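Local coordinates for protein putative O-GlcNAcase nagJ (Clostridium perfringens, PDB 6PV5) that probably hydrolyses terminal N-acetylglucosamine-type residues from glycans as a family 84 glycoside hydrolase, this chain holding its catalytic barrel and flanking domains, at residues F486-T491 with D499-K504; E412-L417 with A608-D613. All coordinates share one frame; numbering follows the deposited sequence.

How the contacts relate
Both contacts lie where the catalytic (beta/alpha)8 barrel meets the helical bundle that follows it, their centres about 9 Å apart. Contact 1 is the more buried: two main-chain N-H groups are bonded across it, beside a histidine ring, and it joins pieces only eight residues apart, the region closing helix 480-487 and the start of helix 501-515. Contact 2 is partly buried and rests on one lysine reaching from the loop between barrel strands 399-403 and 431-436 to the turn before helix 612-619, 191 residues on. D499 couples them, since its OD2 forms a salt bridge with K414 NZ, and S490 OG probably hydrogen-bonds to M415 O.

Contact 1 of 2, residues F486-T491 with D499-K504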
ATOM      1  N   PHE A 486       7.414   0.820 -18.624  1.00 23.46           N
ATOM      2  CA  PHE A 486       8.480   0.200 -17.840  1.00 24.17           C
ATOM      3  C   PHE A 486       7.890  -0.728 -16.771  1.00 22.80           C
ATOM      4  O   PHE A 486       8.291  -1.891 -16.638  1.00 22.28           O
ATOM      5  CB  PHE A 486       9.323   1.328 -17.222  1.00 26.10           C
ATOM      6  CG  PHE A 486      10.357   0.904 -16.211  1.00 26.36           C
ATOM      7  CD1 PHE A 486      11.534   0.288 -16.617  1.00 27.34           C
ATOM      8  CD2 PHE A 486      10.169   1.153 -14.856  1.00 26.33           C
ATOM      9  CE1 PHE A 486      12.500  -0.084 -15.686  1.00 28.54           C
ATOM     10  CE2 PHE A 486      11.124   0.773 -13.923  1.00 27.45           C
ATOM     11  CZ  PHE A 486      12.296   0.160 -14.339  1.00 29.53           C
ATOM     12  N   ALA A 487       6.937  -0.197 -15.991  1.00 22.02           N
ATOM     13  CA  ALA A 487       6.382  -0.928 -14.854  1.00 23.82           C
ATOM     14  C   ALA A 487       5.667  -2.207 -15.307  1.00 24.31           C
ATOM     15  O   ALA A 487       5.641  -3.197 -14.580  1.00 23.69           O
ATOM     16  CB  ALA A 487       5.451  -0.028 -14.077  1.00 21.52           C
ATOM     17  N   ASN A 488       5.121  -2.194 -16.523  1.00 24.03           N
ATOM     18  CA  ASN A 488       4.467  -3.364 -17.102  1.00 25.79           C
ATOM     19  C   ASN A 488       5.363  -4.600 -17.063  1.00 25.99           C
ATOM     20  O   ASN A 488       4.862  -5.727 -16.956  1.00 26.29           O
ATOM     21  CB  ASN A 488       3.909  -3.042 -18.495  1.00 26.08           C
ATOM     22  CG  ASN A 488       3.235  -4.192 -19.218  1.00 27.43           C
ATOM     23  OD1 ASN A 488       2.425  -4.924 -18.654  1.00 24.62           O
ATOM     24  ND2 ASN A 488       3.561  -4.349 -20.491  1.00 26.55           N
ATOM     25  N   HIS A 489       6.689  -4.402 -17.108  1.00 25.75           N
ATOM     26  CA  HIS A 489       7.589  -5.546 -17.159  1.00 23.65           C
ATOM     27  C   HIS A 489       8.141  -5.883 -15.779  1.00 25.44           C
ATOM     28  O   HIS A 489       9.098  -6.637 -15.670  1.00 23.23           O
ATOM     29  CB  HIS A 489       8.741  -5.283 -18.138  1.00 25.29           C
ATOM     30  CG  HIS A 489       8.318  -5.187 -19.563  1.00 24.18           C
ATOM     31  ND1 HIS A 489       8.418  -6.250 -20.419  1.00 24.30           N
ATOM     32  CD2 HIS A 489       7.776  -4.170 -20.272  1.00 23.87           C
ATOM     33  CE1 HIS A 489       7.978  -5.897 -21.616  1.00 23.15           C
ATOM     34  NE2 HIS A 489       7.570  -4.631 -21.549  1.00 24.49           N
ATOM     35  N   SER A 490       7.538  -5.337 -14.718  1.00 26.84           N
ATOM     36  CA  SER A 490       8.134  -5.456 -13.392  1.00 27.43           C
ATOM     37  C   SER A 490       7.057  -5.574 -12.305  1.00 28.27           C
ATOM     38  O   SER A 490       7.078  -4.799 -11.336  1.00 26.68           O
ATOM     39  CB  SER A 490       8.975  -4.222 -13.120  1.00 25.50           C
ATOM     40  OG  SER A 490       9.979  -4.520 -12.160  1.00 26.16           O
ATOM     41  N   THR A 491       6.073  -6.462 -12.504  1.00 25.65           N
ATOM     42  CA  THR A 491       4.934  -6.491 -11.589  1.00 26.99           C
ATOM     43  C   THR A 491       4.970  -7.777 -10.777  1.00 25.86           C
ATOM     44  O   THR A 491       4.574  -7.780  -9.628  1.00 28.96           O
ATOM     45  CB  THR A 491       3.577  -6.251 -12.269  1.00 26.30           C
ATOM     46  OG1 THR A 491       3.351  -7.266 -13.253  1.00 28.09           O
ATOM     47  CG2 THR A 491       3.475  -4.896 -12.938  1.00 27.90           C
ATOM     48  N   ASP A 499       3.727 -10.235 -15.430  1.00 25.67           N
ATOM     49  CA  ASP A 499       4.411  -9.224 -16.222  1.00 25.61           C
ATOM     50  C   ASP A 499       3.896  -9.265 -17.665  1.00 26.60           C
ATOM     51  O   ASP A 499       3.620 -10.347 -18.183  1.00 27.50           O
ATOM     52  CB  ASP A 499       5.899  -9.552 -16.334  1.00 26.71           C
ATOM     53  CG  ASP A 499       6.686  -9.458 -15.032  1.00 30.84           C
ATOM     54  OD1 ASP A 499       6.239  -8.716 -14.121  1.00 29.02           O
ATOM     55  OD2 ASP A 499       7.775 -10.098 -14.958  1.00 30.01           O
ATOM     56  N   SER A 500       3.759  -8.082 -18.276  1.00 22.95           N
ATOM     57  CA  SER A 500       3.524  -7.892 -19.700  1.00 27.50           C
ATOM     58  C   SER A 500       2.702  -9.033 -20.304  1.00 27.20           C
ATOM     59  O   SER A 500       3.190  -9.743 -21.189  1.00 25.29           O
ATOM     60  CB  SER A 500       4.838  -7.704 -20.440  1.00 26.06           C
ATOM     61  OG  SER A 500       5.600  -8.904 -20.361  1.00 24.21           O
ATOM     62  N   PRO A 501       1.422  -9.218 -19.882  1.00 29.58           N
ATOM     63  CA  PRO A 501       0.622 -10.384 -20.313  1.00 26.92           C
ATOM     64  C   PRO A 501       0.265 -10.504 -21.802  1.00 26.15           C
ATOM     65  O   PRO A 501       0.158 -11.611 -22.329  1.00 27.19           O
ATOM     66  CB  PRO A 501      -0.675 -10.240 -19.489  1.00 28.15           C
ATOM     67  CG  PRO A 501      -0.746  -8.749 -19.182  1.00 29.32           C
ATOM     68  CD  PRO A 501       0.698  -8.337 -18.939  1.00 26.15           C
ATOM     69  N   GLU A 502       0.090  -9.363 -22.471  1.00 27.05           N
ATOM     70  CA  GLU A 502      -0.251  -9.300 -23.881  1.00 30.66           C
ATOM     71  C   GLU A 502       0.964  -9.679 -24.723  1.00 30.66           C
ATOM     72  O   GLU A 502       0.811 -10.397 -25.711  1.00 30.37           O
ATOM     73  CB  GLU A 502      -0.648  -7.884 -24.302  1.00 30.37           C
ATOM     74  CG  GLU A 502      -2.003  -7.441 -23.818  1.00 43.76           C
ATOM     75  CD  GLU A 502      -2.376  -6.028 -24.262  1.00 54.35           C
ATOM     76  OE1 GLU A 502      -2.554  -5.162 -23.377  1.00 62.40           O
ATOM     77  OE2 GLU A 502      -2.482  -5.787 -25.493  1.00 62.45           O
ATOM     78  N   ILE A 503       2.139  -9.142 -24.352  1.00 26.98           N
ATOM     79  CA  ILE A 503       3.412  -9.515 -24.959  1.00 29.28           C
ATOM     80  C   ILE A 503       3.600 -11.025 -24.823  1.00 28.06           C
ATOM     81  O   ILE A 503       4.001 -11.686 -25.779  1.00 27.39           O
ATOM     82  CB  ILE A 503       4.609  -8.727 -24.356  1.00 28.11           C
ATOM     83  CG1 ILE A 503       4.487  -7.212 -24.541  1.00 30.12           C
ATOM     84  CG2 ILE A 503       5.945  -9.242 -24.875  1.00 27.27           C
ATOM     85  CD1 ILE A 503       4.208  -6.769 -25.974  1.00 30.20           C
ATOM     86  N   LYS A 504       3.294 -11.569 -23.640  1.00 25.66           N
ATOM     87  CA  LYS A 504       3.477 -12.991 -23.421  1.00 26.18           C
ATOM     88  C   LYS A 504       2.553 -13.801 -24.333  1.00 29.60           C
ATOM     89  O   LYS A 504       2.956 -14.832 -24.868  1.00 29.66           O
ATOM     90  CB  LYS A 504       3.213 -13.418 -21.974  1.00 27.85           C
ATOM     91  CG  LYS A 504       3.545 -14.893 -21.744  1.00 31.98           C
ATOM     92  CD  LYS A 504       3.517 -15.383 -20.319  1.00 39.60           C
ATOM     93  CE  LYS A 504       4.069 -16.798 -20.168  1.00 42.78           C
ATOM     94  NZ  LYS A 504       3.284 -17.824 -20.913  1.00 40.29           N
TER
HETATM   95  O   HOH W   1       1.612  -6.398 -22.154  1.00 15.33           O
HETATM   96  O   HOH W   2       8.304  -8.891 -19.654  1.00 29.99           O
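The carboxylate of D499 takes the backbone N-H of T491 on OD1, 2.8 Å from N to OD1 and nearly along the C-O axis. R492 N donates to the same oxygen, while OD2 has its partner in K414, so the whole carboxylate is engaged. A second bond runs from S500 N to N488 O, 2.9 Å with an N-H...O angle of 151°. Together they close the link between the catalytic barrel domain and the helical bundle that follows it in the chain: a type I beta turn, A487 to S490, follows on from helix 480-487, and S500 holds the N-cap position of helix 501-515. N488 extends with CG anti to its backbone N (chi1 178°), which lays the amide beside S500; OD1 comes 3.3 Å from S500 CA and is also bonded by R497. N488 ND2 donates to a water 3.3 Å away. The H489 ring lies with one face against S500, whose CB sits 4.0 Å from the centroid in a CH-pi contact. H489 NE2 bonds E530 of helix 521-544. A water bridges the two residues, 2.8 Å from both H489 ND1 and S500 OG.

Contact 2 of 2, residues E412-L417 with A608-D613; sequences EDKMAL and ANNVVD
K414 and N609 approach from opposite directions and meet in a single hydrogen bond, NZ to OD1 at 2.9 Å. The ammonium lies in the carbonyl plane of the amide and uses a lone pair of OD1, with a C=O...N angle of 135°. The lysine gets there fully stretched: CG stands anti to the backbone N (chi1 -174°), and each later torsion is close to 180°, which makes the side chain a long straight arm, needed because the nearest CA atoms of the two segments, those of K414 and N609, are still 9.1 Å apart.

Charge adds to this bond. The same NZ forms a salt bridge with D499 OD2 and donates to R492 O, so three oxygens grip the ammonium, and the carboxylate probably helps to keep the lysine protonated. The arm thereby ties a loop of the (beta/alpha)8 barrel, between strands 399-403 and 431-436, to the turn just before helix 612-619, where the bundle comes back to the barrel. Backbone bonds D413 with T606 and A608 with H489 run through the same junction.

Van der Waals contact is slight: beside the bonded nitrogen, K414 CE and CD pass 3.3 and 3.6 Å from N609 OD1, so the last methylenes run along the acceptor. N610 slants across the tip, with ND2 3.6 Å from K414 NZ; this amide nitrogen makes a weak hydrogen bond to D499 OD2.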
ATOM      1  N   GLU A 412      15.632  -9.239  -4.234  1.00 23.79           N
ATOM      2  CA  GLU A 412      15.809  -7.814  -4.031  1.00 29.81           C
ATOM      3  C   GLU A 412      16.234  -7.110  -5.323  1.00 27.58           C
ATOM      4  O   GLU A 412      16.187  -5.897  -5.360  1.00 27.55           O
ATOM      5  CB  GLU A 412      16.787  -7.550  -2.882  1.00 32.17           C
ATOM      6  CG  GLU A 412      18.001  -8.468  -2.962  1.00 42.73           C
ATOM      7  CD  GLU A 412      19.249  -8.021  -2.211  1.00 50.95           C
ATOM      8  OE1 GLU A 412      19.125  -7.137  -1.339  1.00 51.84           O
ATOM      9  OE2 GLU A 412      20.350  -8.564  -2.502  1.00 55.55           O
ATOM     10  N   ASP A 413      16.625  -7.863  -6.358  1.00 28.59           N
ATOM     11  CA  ASP A 413      17.078  -7.267  -7.613  1.00 28.76           C
ATOM     12  C   ASP A 413      15.908  -6.986  -8.545  1.00 25.25           C
ATOM     13  O   ASP A 413      16.094  -6.357  -9.586  1.00 25.31           O
ATOM     14  CB  ASP A 413      18.042  -8.186  -8.371  1.00 30.92           C
ATOM     15  CG  ASP A 413      19.323  -8.440  -7.590  1.00 37.84           C
ATOM     16  OD1 ASP A 413      19.859  -7.466  -7.010  1.00 39.00           O
ATOM     17  OD2 ASP A 413      19.746  -9.613  -7.527  1.00 44.07           O
ATOM     18  N   LYS A 414      14.710  -7.456  -8.181  1.00 23.22           N
ATOM     19  CA  LYS A 414      13.530  -7.094  -8.961  1.00 24.11           C
ATOM     20  C   LYS A 414      12.639  -6.142  -8.163  1.00 26.07           C
ATOM     21  O   LYS A 414      12.271  -6.472  -7.041  1.00 27.25           O
ATOM     22  CB  LYS A 414      12.739  -8.353  -9.336  1.00 22.07           C
ATOM     23  CG  LYS A 414      11.586  -8.056 -10.273  1.00 21.61           C
ATOM     24  CD  LYS A 414      11.004  -9.247 -11.008  1.00 21.95           C
ATOM     25  CE  LYS A 414      10.026  -8.767 -12.075  1.00 23.04           C
ATOM     26  NZ  LYS A 414       9.381  -9.910 -12.777  1.00 25.24           N
ATOM     27  N   MET A 415      12.250  -5.001  -8.761  1.00 26.33           N
ATOM     28  CA  MET A 415      11.307  -4.081  -8.143  1.00 28.82           C
ATOM     29  C   MET A 415       9.873  -4.545  -8.420  1.00 31.31           C
ATOM     30  O   MET A 415       9.537  -4.887  -9.547  1.00 27.46           O
ATOM     31  CB  MET A 415      11.444  -2.650  -8.680  1.00 27.96           C
ATOM     32  CG  MET A 415      12.820  -2.013  -8.507  1.00 31.59           C
ATOM     33  SD  MET A 415      13.284  -1.884  -6.755  1.00 35.28           S
ATOM     34  CE  MET A 415      14.406  -0.486  -6.757  1.00 35.90           C
ATOM     35  N   ALA A 416       9.013  -4.496  -7.388  1.00 27.85           N
ATOM     36  CA  ALA A 416       7.588  -4.747  -7.569  1.00 25.28           C
ATOM     37  C   ALA A 416       6.910  -3.400  -7.763  1.00 25.19           C
ATOM     38  O   ALA A 416       6.887  -2.583  -6.841  1.00 25.86           O
ATOM     39  CB  ALA A 416       7.039  -5.485  -6.368  1.00 23.84           C
ATOM     40  N   LEU A 417       6.392  -3.169  -8.973  1.00 22.82           N
ATOM     41  CA  LEU A 417       5.821  -1.882  -9.332  1.00 23.29           C
ATOM     42  C   LEU A 417       4.374  -2.065  -9.782  1.00 23.71           C
ATOM     43  O   LEU A 417       3.828  -1.178 -10.432  1.00 25.44           O
ATOM     44  CB  LEU A 417       6.657  -1.247 -10.462  1.00 23.08           C
ATOM     45  CG  LEU A 417       8.126  -0.948 -10.116  1.00 24.41           C
ATOM     46  CD1 LEU A 417       8.876  -0.452 -11.360  1.00 21.83           C
ATOM     47  CD2 LEU A 417       8.197   0.105  -9.009  1.00 22.09           C
ATOM     48  N   ALA A 608      11.707  -7.778 -16.735  1.00 25.97           N
ATOM     49  CA  ALA A 608      11.327  -8.388 -17.997  1.00 25.36           C
ATOM     50  C   ALA A 608      11.862  -9.817 -18.081  1.00 27.72           C
ATOM     51  O   ALA A 608      12.033 -10.342 -19.187  1.00 29.42           O
ATOM     52  CB  ALA A 608      11.843  -7.545 -19.162  1.00 24.31           C
ATOM     53  N   ASN A 609      12.031 -10.472 -16.919  1.00 26.19           N
ATOM     54  CA  ASN A 609      12.788 -11.712 -16.774  1.00 25.17           C
ATOM     55  C   ASN A 609      11.905 -12.946 -16.991  1.00 27.84           C
ATOM     56  O   ASN A 609      12.438 -14.029 -17.177  1.00 26.10           O
ATOM     57  CB  ASN A 609      13.443 -11.829 -15.387  1.00 24.32           C
ATOM     58  CG  ASN A 609      12.422 -11.669 -14.281  1.00 26.15           C
ATOM     59  OD1 ASN A 609      11.731 -10.651 -14.215  1.00 26.76           O
ATOM     60  ND2 ASN A 609      12.270 -12.677 -13.442  1.00 27.43           N
ATOM     61  N   ASN A 610      10.572 -12.788 -16.981  1.00 27.76           N
ATOM     62  CA  ASN A 610       9.644 -13.904 -17.156  1.00 28.67           C
ATOM     63  C   ASN A 610       9.141 -14.026 -18.606  1.00 27.44           C
ATOM     64  O   ASN A 610       8.682 -15.093 -18.996  1.00 26.46           O
ATOM     65  CB  ASN A 610       8.386 -13.792 -16.264  1.00 28.14           C
ATOM     66  CG  ASN A 610       8.687 -13.789 -14.777  1.00 33.20           C
ATOM     67  OD1 ASN A 610       9.545 -14.529 -14.315  1.00 37.44           O
ATOM     68  ND2 ASN A 610       7.979 -12.973 -14.013  1.00 31.33           N
ATOM     69  N   VAL A 611       9.113 -12.924 -19.364  1.00 24.86           N
ATOM     70  CA  VAL A 611       8.511 -12.922 -20.699  1.00 27.01           C
ATOM     71  C   VAL A 611       9.543 -12.574 -21.784  1.00 26.97           C
ATOM     72  O   VAL A 611       9.780 -13.377 -22.679  1.00 26.68           O
ATOM     73  CB  VAL A 611       7.281 -11.991 -20.756  1.00 27.13           C
ATOM     74  CG1 VAL A 611       6.679 -11.940 -22.161  1.00 26.28           C
ATOM     75  CG2 VAL A 611       6.223 -12.374 -19.708  1.00 23.45           C
ATOM     76  N   VAL A 612      10.182 -11.399 -21.696  1.00 25.97           N
ATOM     77  CA  VAL A 612      11.074 -10.941 -22.755  1.00 26.94           C
ATOM     78  C   VAL A 612      12.381 -11.737 -22.733  1.00 28.94           C
ATOM     79  O   VAL A 612      12.907 -12.129 -23.780  1.00 27.98           O
ATOM     80  CB  VAL A 612      11.318  -9.414 -22.707  1.00 27.78           C
ATOM     81  CG1 VAL A 612      12.361  -8.975 -23.730  1.00 25.95           C
ATOM     82  CG2 VAL A 612      10.026  -8.630 -22.954  1.00 27.40           C
ATOM     83  N   ASP A 613      12.927 -11.938 -21.530  1.00 27.38           N
ATOM     84  CA  ASP A 613      14.205 -12.594 -21.370  1.00 24.71           C
ATOM     85  C   ASP A 613      14.199 -13.989 -22.019  1.00 26.45           C
ATOM     86  O   ASP A 613      15.098 -14.300 -22.806  1.00 25.08           O
ATOM     87  CB  ASP A 613      14.663 -12.549 -19.910  1.00 25.95           C
ATOM     88  CG  ASP A 613      16.063 -13.110 -19.732  1.00 26.58           C
ATOM     89  OD1 ASP A 613      16.200 -14.326 -19.821  1.00 29.99           O
ATOM     90  OD2 ASP A 613      16.997 -12.318 -19.563  1.00 28.20           O
TER